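Local coordinates for protein NANS (YJHS), A 9-O-acetyl N-acetylneuraminic acid esterase (Escherichia coli O157:H7 EDL933, PDB 3PT5) that probably hydrolyses the 9-O-acetyl group of 9-O-acetyl-N-acetylneuraminate, an activity probably required for growth on this alternative sialic acid, at residues 89-103 with 294-306. Sequence-based numbering, arbitrary orientation. Where two conformers were deposited one is given.
Sequences YHHPLATNHQTQYGT and YGSAYRSPENWTT
Tyr89 and Asn303 bring two loops of this SGNH hydrolase to a CA-CA distance of 6.4 Å, and Pro92 meets Arg299 at 6.5 Å. Residues 89-103 lead toward helix 107-114, and the loop 294-306 precedes helix 315-335. A type I beta turn, His91 to Ala94, with proline fitting its second position, packs against Tyr298, the last residue of the 3-10 segment 296-298. Buried Arg299 has the length and planar donors to tie backbone carbonyls together: NH1 and NH2 both grip Tyr89 O, NH2 also donates to its own loop at Asn303 O, and NE serves Glu37 O. His91 CA lies over one face of the guanidinium, toward its rim. A water donates to both His90 O and Asn303 O, adding a polar bridge. With CG anti to the backbone N (chi1 -169°), the His91 ring reaches toward the other loop, where NE2 donates almost straight, at 173°, to Gly295 O, 3.0 Å away in the ring plane; ND1 accepts from Leu93 N within the turn. Beyond it, branched Leu93 sets one methyl in the angle between two tyrosine rings, meeting Tyr294 obliquely and off-centre but squarely over a face of Tyr298, where Leu93 CD1 lies 3.7 Å from the ring centroid, a CH-pi contact.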
ATOM      1  N   TYR A  89      -9.093   4.959 -13.013  1.00  9.42           N
ATOM      2  CA  TYR A  89      -8.331   6.163 -13.283  1.00  9.69           C
ATOM      3  C   TYR A  89      -7.321   5.900 -14.399  1.00  9.75           C
ATOM      4  O   TYR A  89      -6.110   5.956 -14.155  1.00  9.49           O
ATOM      5  CB  TYR A  89      -7.595   6.609 -12.026  1.00  9.29           C
ATOM      6  CG  TYR A  89      -8.463   7.307 -11.017  1.00 10.53           C
ATOM      7  CD1 TYR A  89      -9.242   6.580 -10.126  1.00 12.92           C
ATOM      8  CD2 TYR A  89      -8.480   8.699 -10.936  1.00 16.85           C
ATOM      9  CE1 TYR A  89     -10.025   7.216  -9.151  1.00 14.80           C
ATOM     10  CE2 TYR A  89      -9.250   9.347  -9.966  1.00 13.67           C
ATOM     11  CZ  TYR A  89     -10.041   8.598  -9.102  1.00 17.12           C
ATOM     12  OH  TYR A  89     -10.821   9.231  -8.143  1.00 18.44           O
ATOM     13  N   HIS A  90      -7.797   5.600 -15.604  1.00 10.23           N
ATOM     14  CA  HIS A  90      -6.909   5.199 -16.685  1.00 11.19           C
ATOM     15  C   HIS A  90      -6.028   6.326 -17.153  1.00 10.90           C
ATOM     16  O   HIS A  90      -6.449   7.508 -17.178  1.00 11.30           O
ATOM     17  CB  HIS A  90      -7.693   4.695 -17.908  1.00 11.10           C
ATOM     18  CG  HIS A  90      -8.717   3.655 -17.581  1.00 11.35           C
ATOM     19  ND1 HIS A  90      -8.462   2.582 -16.748  1.00 12.32           N
ATOM     20  CD2 HIS A  90     -10.000   3.511 -17.994  1.00 13.43           C
ATOM     21  CE1 HIS A  90      -9.551   1.835 -16.641  1.00 10.98           C
ATOM     22  NE2 HIS A  90     -10.491   2.369 -17.409  1.00 12.56           N
ATOM     23  N   HIS A  91      -4.814   5.952 -17.561  1.00 11.18           N
ATOM     24  CA  HIS A  91      -3.932   6.851 -18.251  1.00 11.26           C
ATOM     25  C   HIS A  91      -4.516   7.136 -19.650  1.00 12.45           C
ATOM     26  O   HIS A  91      -5.064   6.233 -20.287  1.00 13.55           O
ATOM     27  CB  HIS A  91      -2.573   6.160 -18.388  1.00 11.35           C
ATOM     28  CG  HIS A  91      -1.497   7.062 -18.857  1.00 10.25           C
ATOM     29  ND1 HIS A  91      -1.318   7.372 -20.186  1.00  9.06           N
ATOM     30  CD2 HIS A  91      -0.536   7.736 -18.177  1.00  9.14           C
ATOM     31  CE1 HIS A  91      -0.284   8.182 -20.314  1.00  9.14           C
ATOM     32  NE2 HIS A  91       0.209   8.422 -19.107  1.00  9.32           N
ATOM     33  N   PRO A  92      -4.456   8.391 -20.119  1.00 13.72           N
ATOM     34  CA  PRO A  92      -4.998   8.692 -21.479  1.00 14.41           C
ATOM     35  C   PRO A  92      -4.482   7.795 -22.617  1.00 15.92           C
ATOM     36  O   PRO A  92      -5.194   7.580 -23.605  1.00 16.14           O
ATOM     37  CB  PRO A  92      -4.569  10.139 -21.744  1.00 14.66           C
ATOM     38  CG  PRO A  92      -3.867  10.618 -20.495  1.00 14.84           C
ATOM     39  CD  PRO A  92      -3.902   9.575 -19.432  1.00 13.14           C
ATOM     40  N   LEU A  93      -3.250   7.314 -22.501  1.00 15.61           N
ATOM     41  CA  LEU A  93      -2.598   6.543 -23.580  1.00 15.84           C
ATOM     42  C   LEU A  93      -2.608   5.038 -23.287  1.00 16.74           C
ATOM     43  O   LEU A  93      -1.822   4.282 -23.865  1.00 16.95           O
ATOM     44  CB  LEU A  93      -1.170   7.048 -23.809  1.00 15.77           C
ATOM     45  CG  LEU A  93      -0.944   8.558 -23.985  1.00 15.47           C
ATOM     46  CD1 LEU A  93       0.550   8.812 -24.193  1.00 13.55           C
ATOM     47  CD2 LEU A  93      -1.821   9.185 -25.125  1.00 15.10           C
ATOM     48  N   ALA A  94      -3.484   4.601 -22.387  1.00 17.25           N
ATOM     49  CA  ALA A  94      -3.703   3.169 -22.196  1.00 19.28           C
ATOM     50  C   ALA A  94      -4.544   2.610 -23.354  1.00 21.23           C
ATOM     51  O   ALA A  94      -5.667   3.108 -23.616  1.00 21.48           O
ATOM     52  CB  ALA A  94      -4.392   2.902 -20.878  1.00 18.75           C
ATOM     53  N   THR A  95      -3.989   1.592 -24.021  1.00 23.63           N
ATOM     54  CA  THR A  95      -4.637   0.869 -25.140  1.00 25.94           C
ATOM     55  C   THR A  95      -5.697  -0.093 -24.624  1.00 26.57           C
ATOM     56  O   THR A  95      -6.888  -0.002 -24.981  1.00 28.13           O
ATOM     57  CB  THR A  95      -3.616  -0.011 -25.903  1.00 25.98           C
ATOM     58  OG1 THR A  95      -2.429   0.733 -26.191  1.00 28.13           O
ATOM     59  CG2 THR A  95      -4.225  -0.575 -27.204  1.00 28.16           C
ATOM     60  N   ASN A  96      -5.246  -1.028 -23.792  1.00 25.65           N
ATOM     61  CA  ASN A  96      -6.055  -2.135 -23.362  1.00 25.62           C
ATOM     62  C   ASN A  96      -6.452  -1.908 -21.920  1.00 25.33           C
ATOM     63  O   ASN A  96      -5.639  -2.073 -21.013  1.00 25.20           O
ATOM     64  CB  ASN A  96      -5.257  -3.438 -23.529  1.00 25.74           C
ATOM     65  CG  ASN A  96      -6.065  -4.693 -23.208  1.00 25.89           C
ATOM     66  OD1 ASN A  96      -7.166  -4.635 -22.657  1.00 28.21           O
ATOM     67  ND2 ASN A  96      -5.506  -5.838 -23.558  1.00 25.32           N
ATOM     68  N   HIS A  97      -7.709  -1.531 -21.718  1.00 24.77           N
ATOM     69  CA  HIS A  97      -8.233  -1.254 -20.371  1.00 23.67           C
ATOM     70  C   HIS A  97      -8.555  -2.500 -19.532  1.00 22.73           C
ATOM     71  O   HIS A  97      -9.027  -2.395 -18.389  1.00 21.12           O
ATOM     72  CB  HIS A  97      -9.413  -0.277 -20.442  1.00 24.09           C
ATOM     73  CG  HIS A  97      -9.048   1.067 -20.989  1.00 26.04           C
ATOM     74  ND1 HIS A  97      -9.988   1.989 -21.389  1.00 27.93           N
ATOM     75  CD2 HIS A  97      -7.843   1.654 -21.190  1.00 28.78           C
ATOM     76  CE1 HIS A  97      -9.380   3.085 -21.808  1.00 28.15           C
ATOM     77  NE2 HIS A  97      -8.079   2.904 -21.705  1.00 27.85           N
ATOM     78  N   GLN A  98      -8.285  -3.676 -20.102  1.00 22.17           N
ATOM     79  CA  GLN A  98      -8.339  -4.957 -19.391  1.00 22.26           C
ATOM     80  C   GLN A  98      -7.030  -5.294 -18.715  1.00 20.52           C
ATOM     81  O   GLN A  98      -6.995  -6.097 -17.786  1.00 20.10           O
ATOM     82  CB  GLN A  98      -8.604  -6.108 -20.359  1.00 23.45           C
ATOM     83  CG  GLN A  98      -9.854  -6.012 -21.155  1.00 27.32           C
ATOM     84  CD  GLN A  98     -11.040  -6.317 -20.317  1.00 29.79           C
ATOM     85  OE1 GLN A  98     -11.546  -5.448 -19.617  1.00 32.55           O
ATOM     86  NE2 GLN A  98     -11.502  -7.560 -20.373  1.00 31.12           N
ATOM     87  N   THR A  99      -5.955  -4.707 -19.218  1.00 19.53           N
ATOM     88  CA  THR A  99      -4.618  -4.990 -18.698  1.00 18.26           C
ATOM     89  C   THR A  99      -3.893  -3.747 -18.196  1.00 17.49           C
ATOM     90  O   THR A  99      -3.071  -3.851 -17.268  1.00 17.66           O
ATOM     91  CB  THR A  99      -3.726  -5.619 -19.757  1.00 18.29           C
ATOM     92  OG1 THR A  99      -3.595  -4.723 -20.869  1.00 18.48           O
ATOM     93  CG2 THR A  99      -4.294  -6.972 -20.220  1.00 18.71           C
ATOM     94  N   GLN A 100      -4.161  -2.606 -18.832  1.00 16.51           N
ATOM     95  CA  GLN A 100      -3.470  -1.331 -18.516  1.00 15.11           C
ATOM     96  C   GLN A 100      -4.387  -0.326 -17.820  1.00 14.80           C
ATOM     97  O   GLN A 100      -4.243   0.883 -18.014  1.00 16.23           O
ATOM     98  CB  GLN A 100      -2.938  -0.662 -19.789  1.00 16.73           C
ATOM     99  CG  GLN A 100      -1.809  -1.368 -20.467  1.00 20.04           C
ATOM    100  CD  GLN A 100      -1.281  -0.581 -21.656  1.00 21.70           C
ATOM    101  OE1 GLN A 100      -2.034  -0.298 -22.582  1.00 25.43           O
ATOM    102  NE2 GLN A 100       0.019  -0.231 -21.633  1.00 25.34           N
ATOM    103  N   TYR A 101      -5.295  -0.834 -17.010  1.00 12.94           N
ATOM    104  CA  TYR A 101      -6.289  -0.016 -16.317  1.00 12.01           C
ATOM    105  C   TYR A 101      -5.684   0.758 -15.156  1.00 11.52           C
ATOM    106  O   TYR A 101      -4.779   0.282 -14.491  1.00 10.79           O
ATOM    107  CB  TYR A 101      -7.416  -0.902 -15.778  1.00 12.34           C
ATOM    108  CG  TYR A 101      -6.939  -2.147 -15.025  1.00 12.12           C
ATOM    109  CD1 TYR A 101      -6.716  -2.118 -13.643  1.00 11.06           C
ATOM    110  CD2 TYR A 101      -6.720  -3.334 -15.688  1.00 10.11           C
ATOM    111  CE1 TYR A 101      -6.268  -3.227 -12.962  1.00 12.16           C
ATOM    112  CE2 TYR A 101      -6.263  -4.465 -15.023  1.00 13.22           C
ATOM    113  CZ  TYR A 101      -6.039  -4.405 -13.651  1.00 12.72           C
ATOM    114  OH  TYR A 101      -5.603  -5.508 -12.977  1.00 14.33           O
ATOM    115  N   GLY A 102      -6.200   1.948 -14.895  1.00 10.52           N
ATOM    116  CA  GLY A 102      -5.942   2.584 -13.615  1.00 10.38           C
ATOM    117  C   GLY A 102      -4.553   3.141 -13.381  1.00  9.60           C
ATOM    118  O   GLY A 102      -3.774   3.387 -14.303  1.00 10.57           O
ATOM    119  N   THR A 103      -4.282   3.369 -12.103  1.00  9.25           N
ATOM    120  CA  THR A 103      -3.010   3.896 -11.646  1.00  8.83           C
ATOM    121  C   THR A 103      -2.130   2.752 -11.136  1.00  9.29           C
ATOM    122  O   THR A 103      -2.541   1.600 -11.134  1.00  9.80           O
ATOM    123  CB  THR A 103      -3.272   4.853 -10.483  1.00  8.77           C
ATOM    124  OG1 THR A 103      -4.276   4.264  -9.645  1.00 11.23           O
ATOM    125  CG2 THR A 103      -3.722   6.193 -11.038  1.00  7.92           C
ATOM    126  N   TYR A 294       4.761   5.868 -20.842  1.00 12.61           N
ATOM    127  CA  TYR A 294       4.386   7.276 -20.914  1.00 12.10           C
ATOM    128  C   TYR A 294       3.977   7.693 -19.496  1.00 11.46           C
ATOM    129  O   TYR A 294       3.162   7.021 -18.849  1.00 11.43           O
ATOM    130  CB  TYR A 294       3.257   7.491 -21.947  1.00 11.61           C
ATOM    131  CG  TYR A 294       3.697   7.142 -23.356  1.00 14.44           C
ATOM    132  CD1 TYR A 294       4.458   8.041 -24.122  1.00 13.87           C
ATOM    133  CD2 TYR A 294       3.379   5.909 -23.914  1.00 17.73           C
ATOM    134  CE1 TYR A 294       4.887   7.724 -25.400  1.00 15.33           C
ATOM    135  CE2 TYR A 294       3.817   5.580 -25.224  1.00 14.85           C
ATOM    136  CZ  TYR A 294       4.564   6.487 -25.943  1.00 16.40           C
ATOM    137  OH  TYR A 294       4.984   6.113 -27.232  1.00 14.40           O
ATOM    138  N   GLY A 295       4.640   8.731 -19.007  1.00 10.70           N
ATOM    139  CA  GLY A 295       4.520   9.167 -17.616  1.00 10.89           C
ATOM    140  C   GLY A 295       3.349  10.094 -17.421  1.00 10.40           C
ATOM    141  O   GLY A 295       2.495  10.255 -18.289  1.00 11.18           O
ATOM    142  N   SER A 296       3.350  10.724 -16.263  1.00  9.58           N
ATOM    143  CA  SER A 296       2.214  11.533 -15.802  1.00 10.11           C
ATOM    144  C   SER A 296       1.961  12.815 -16.580  1.00 10.20           C
ATOM    145  O   SER A 296       0.878  13.406 -16.458  1.00 11.66           O
ATOM    146  CB  SER A 296       2.429  11.870 -14.339  1.00 10.53           C
ATOM    147  OG  SER A 296       3.572  12.710 -14.232  1.00 10.45           O
ATOM    148  N   ALA A 297       2.933  13.228 -17.403  1.00 11.13           N
ATOM    149  CA  ALA A 297       2.837  14.480 -18.140  1.00 11.74           C
ATOM    150  C   ALA A 297       1.627  14.478 -19.069  1.00 11.92           C
ATOM    151  O   ALA A 297       1.123  15.548 -19.387  1.00 12.33           O
ATOM    152  CB  ALA A 297       4.114  14.716 -18.945  1.00 12.76           C
ATOM    153  N   TYR A 298       1.157  13.282 -19.445  1.00 11.20           N
ATOM    154  CA  TYR A 298       0.034  13.146 -20.379  1.00 11.88           C
ATOM    155  C   TYR A 298      -1.330  13.285 -19.735  1.00 11.72           C
ATOM    156  O   TYR A 298      -2.352  13.406 -20.423  1.00 12.32           O
ATOM    157  CB  TYR A 298       0.132  11.820 -21.166  1.00 11.17           C
ATOM    158  CG  TYR A 298       1.213  11.874 -22.211  1.00 15.76           C
ATOM    159  CD1 TYR A 298       0.946  12.436 -23.466  1.00 17.62           C
ATOM    160  CD2 TYR A 298       2.492  11.395 -21.948  1.00 17.06           C
ATOM    161  CE1 TYR A 298       1.904  12.511 -24.432  1.00 21.70           C
ATOM    162  CE2 TYR A 298       3.506  11.475 -22.954  1.00 17.82           C
ATOM    163  CZ  TYR A 298       3.174  12.049 -24.186  1.00 18.01           C
ATOM    164  OH  TYR A 298       4.091  12.158 -25.209  1.00 26.14           O
ATOM    165  N   ARG A 299      -1.371  13.270 -18.404  1.00  9.97           N
ATOM    166  CA  ARG A 299      -2.635  13.422 -17.682  1.00 11.25           C
ATOM    167  C   ARG A 299      -3.084  14.883 -17.579  1.00 11.43           C
ATOM    168  O   ARG A 299      -2.290  15.805 -17.699  1.00 12.52           O
ATOM    169  CB  ARG A 299      -2.559  12.792 -16.289  1.00  9.84           C
ATOM    170  CG  ARG A 299      -2.362  11.292 -16.346  1.00  9.74           C
ATOM    171  CD  ARG A 299      -3.036  10.583 -15.210  1.00  7.75           C
ATOM    172  NE  ARG A 299      -2.738   9.157 -15.167  1.00  9.03           N
ATOM    173  CZ  ARG A 299      -3.592   8.229 -14.697  1.00 10.94           C
ATOM    174  NH1 ARG A 299      -3.260   6.944 -14.650  1.00 10.54           N
ATOM    175  NH2 ARG A 299      -4.804   8.594 -14.298  1.00 12.04           N
ATOM    176  N   SER A 300      -4.378  15.045 -17.314  1.00 12.52           N
ATOM    177  CA  SER A 300      -5.051  16.340 -17.352  1.00 13.73           C
ATOM    178  C   SER A 300      -6.081  16.315 -16.217  1.00 14.01           C
ATOM    179  O   SER A 300      -6.342  15.254 -15.673  1.00 15.10           O
ATOM    180  CB  SER A 300      -5.751  16.517 -18.705  1.00 14.52           C
ATOM    181  OG  SER A 300      -4.815  16.539 -19.769  1.00 16.16           O
ATOM    182  N   PRO A 301      -6.666  17.477 -15.846  1.00 14.73           N
ATOM    183  CA  PRO A 301      -7.648  17.434 -14.744  1.00 15.80           C
ATOM    184  C   PRO A 301      -8.780  16.417 -14.938  1.00 16.74           C
ATOM    185  O   PRO A 301      -9.255  15.844 -13.973  1.00 19.01           O
ATOM    186  CB  PRO A 301      -8.170  18.868 -14.675  1.00 15.56           C
ATOM    187  CG  PRO A 301      -6.978  19.695 -15.173  1.00 15.46           C
ATOM    188  CD  PRO A 301      -6.318  18.856 -16.237  1.00 14.42           C
ATOM    189  N   GLU A 302      -9.168  16.170 -16.184  1.00 17.37           N
ATOM    190  CA  GLU A 302     -10.216  15.196 -16.515  1.00 18.38           C
ATOM    191  C   GLU A 302      -9.838  13.730 -16.252  1.00 17.08           C
ATOM    192  O   GLU A 302     -10.698  12.851 -16.293  1.00 17.97           O
ATOM    193  CB  GLU A 302     -10.615  15.361 -17.976  1.00 18.58           C
ATOM    194  CG  GLU A 302      -9.449  15.044 -18.918  1.00 23.95           C
ATOM    195  CD  GLU A 302      -9.629  15.609 -20.291  1.00 29.17           C
ATOM    196  OE1 GLU A 302     -10.655  15.277 -20.938  1.00 34.30           O
ATOM    197  OE2 GLU A 302      -8.731  16.373 -20.715  1.00 32.46           O
ATOM    198  N   ASN A 303      -8.550  13.464 -16.008  1.00 15.78           N
ATOM    199  CA  ASN A 303      -8.107  12.087 -15.794  1.00 15.22           C
ATOM    200  C   ASN A 303      -7.027  11.882 -14.710  1.00 13.88           C
ATOM    201  O   ASN A 303      -6.638  10.735 -14.452  1.00 14.92           O
ATOM    202  CB  ASN A 303      -7.692  11.445 -17.127  1.00 15.06           C
ATOM    203  CG  ASN A 303      -6.614  12.193 -17.793  1.00 15.90           C
ATOM    204  OD1 ASN A 303      -5.554  12.427 -17.201  1.00 14.24           O
ATOM    205  ND2 ASN A 303      -6.860  12.612 -19.026  1.00 17.28           N
ATOM    206  N   TRP A 304      -6.579  12.941 -14.051  1.00 12.69           N
ATOM    207  CA  TRP A 304      -5.533  12.740 -13.026  1.00 13.35           C
ATOM    208  C   TRP A 304      -6.163  12.519 -11.654  1.00 14.60           C
ATOM    209  O   TRP A 304      -7.381  12.614 -11.521  1.00 15.06           O
ATOM    210  CB  TRP A 304      -4.501  13.870 -13.029  1.00 13.60           C
ATOM    211  CG  TRP A 304      -4.960  15.253 -12.641  1.00 13.45           C
ATOM    212  CD1 TRP A 304      -5.940  15.597 -11.749  1.00 12.30           C
ATOM    213  CD2 TRP A 304      -4.365  16.473 -13.066  1.00 13.19           C
ATOM    214  NE1 TRP A 304      -5.994  16.971 -11.614  1.00 11.82           N
ATOM    215  CE2 TRP A 304      -5.043  17.528 -12.419  1.00 12.60           C
ATOM    216  CE3 TRP A 304      -3.320  16.787 -13.944  1.00 13.08           C
ATOM    217  CZ2 TRP A 304      -4.700  18.867 -12.615  1.00 13.86           C
ATOM    218  CZ3 TRP A 304      -3.008  18.119 -14.155  1.00 14.13           C
ATOM    219  CH2 TRP A 304      -3.703  19.133 -13.509  1.00 13.65           C
ATOM    220  N   THR A 305      -5.346  12.220 -10.647  1.00 14.38           N
ATOM    221  CA  THR A 305      -5.859  11.960  -9.327  1.00 15.97           C
ATOM    222  C   THR A 305      -6.122  13.326  -8.703  1.00 16.32           C
ATOM    223  O   THR A 305      -7.262  13.820  -8.742  1.00 18.02           O
ATOM    224  CB  THR A 305      -4.908  11.057  -8.499  1.00 16.20           C
ATOM    225  OG1 THR A 305      -3.602  11.640  -8.456  1.00 15.26           O
ATOM    226  CG2 THR A 305      -4.848   9.666  -9.127  1.00 15.51           C
ATOM    227  N   THR A 306      -5.051  13.969  -8.265  0.50 16.45           N
ATOM    228  CA  THR A 306      -5.103  15.163  -7.456  0.50 17.21           C
ATOM    229  C   THR A 306      -4.440  16.317  -8.242  0.50 17.07           C
ATOM    230  O   THR A 306      -3.451  16.094  -8.958  0.50 16.83           O
ATOM    231  CB  THR A 306      -4.381  14.840  -6.119  0.50 16.99           C
ATOM    232  OG1 THR A 306      -5.246  14.046  -5.271  0.50 17.22           O
ATOM    233  CG2 THR A 306      -3.911  16.086  -5.413  0.50 18.64           C
TER
HETATM  234  O   HOH W   1      -8.175   8.619 -15.368  1.00 24.30           O
HETATM  235  O   HOH W   2      -1.463   4.898 -15.048  1.00 12.98           O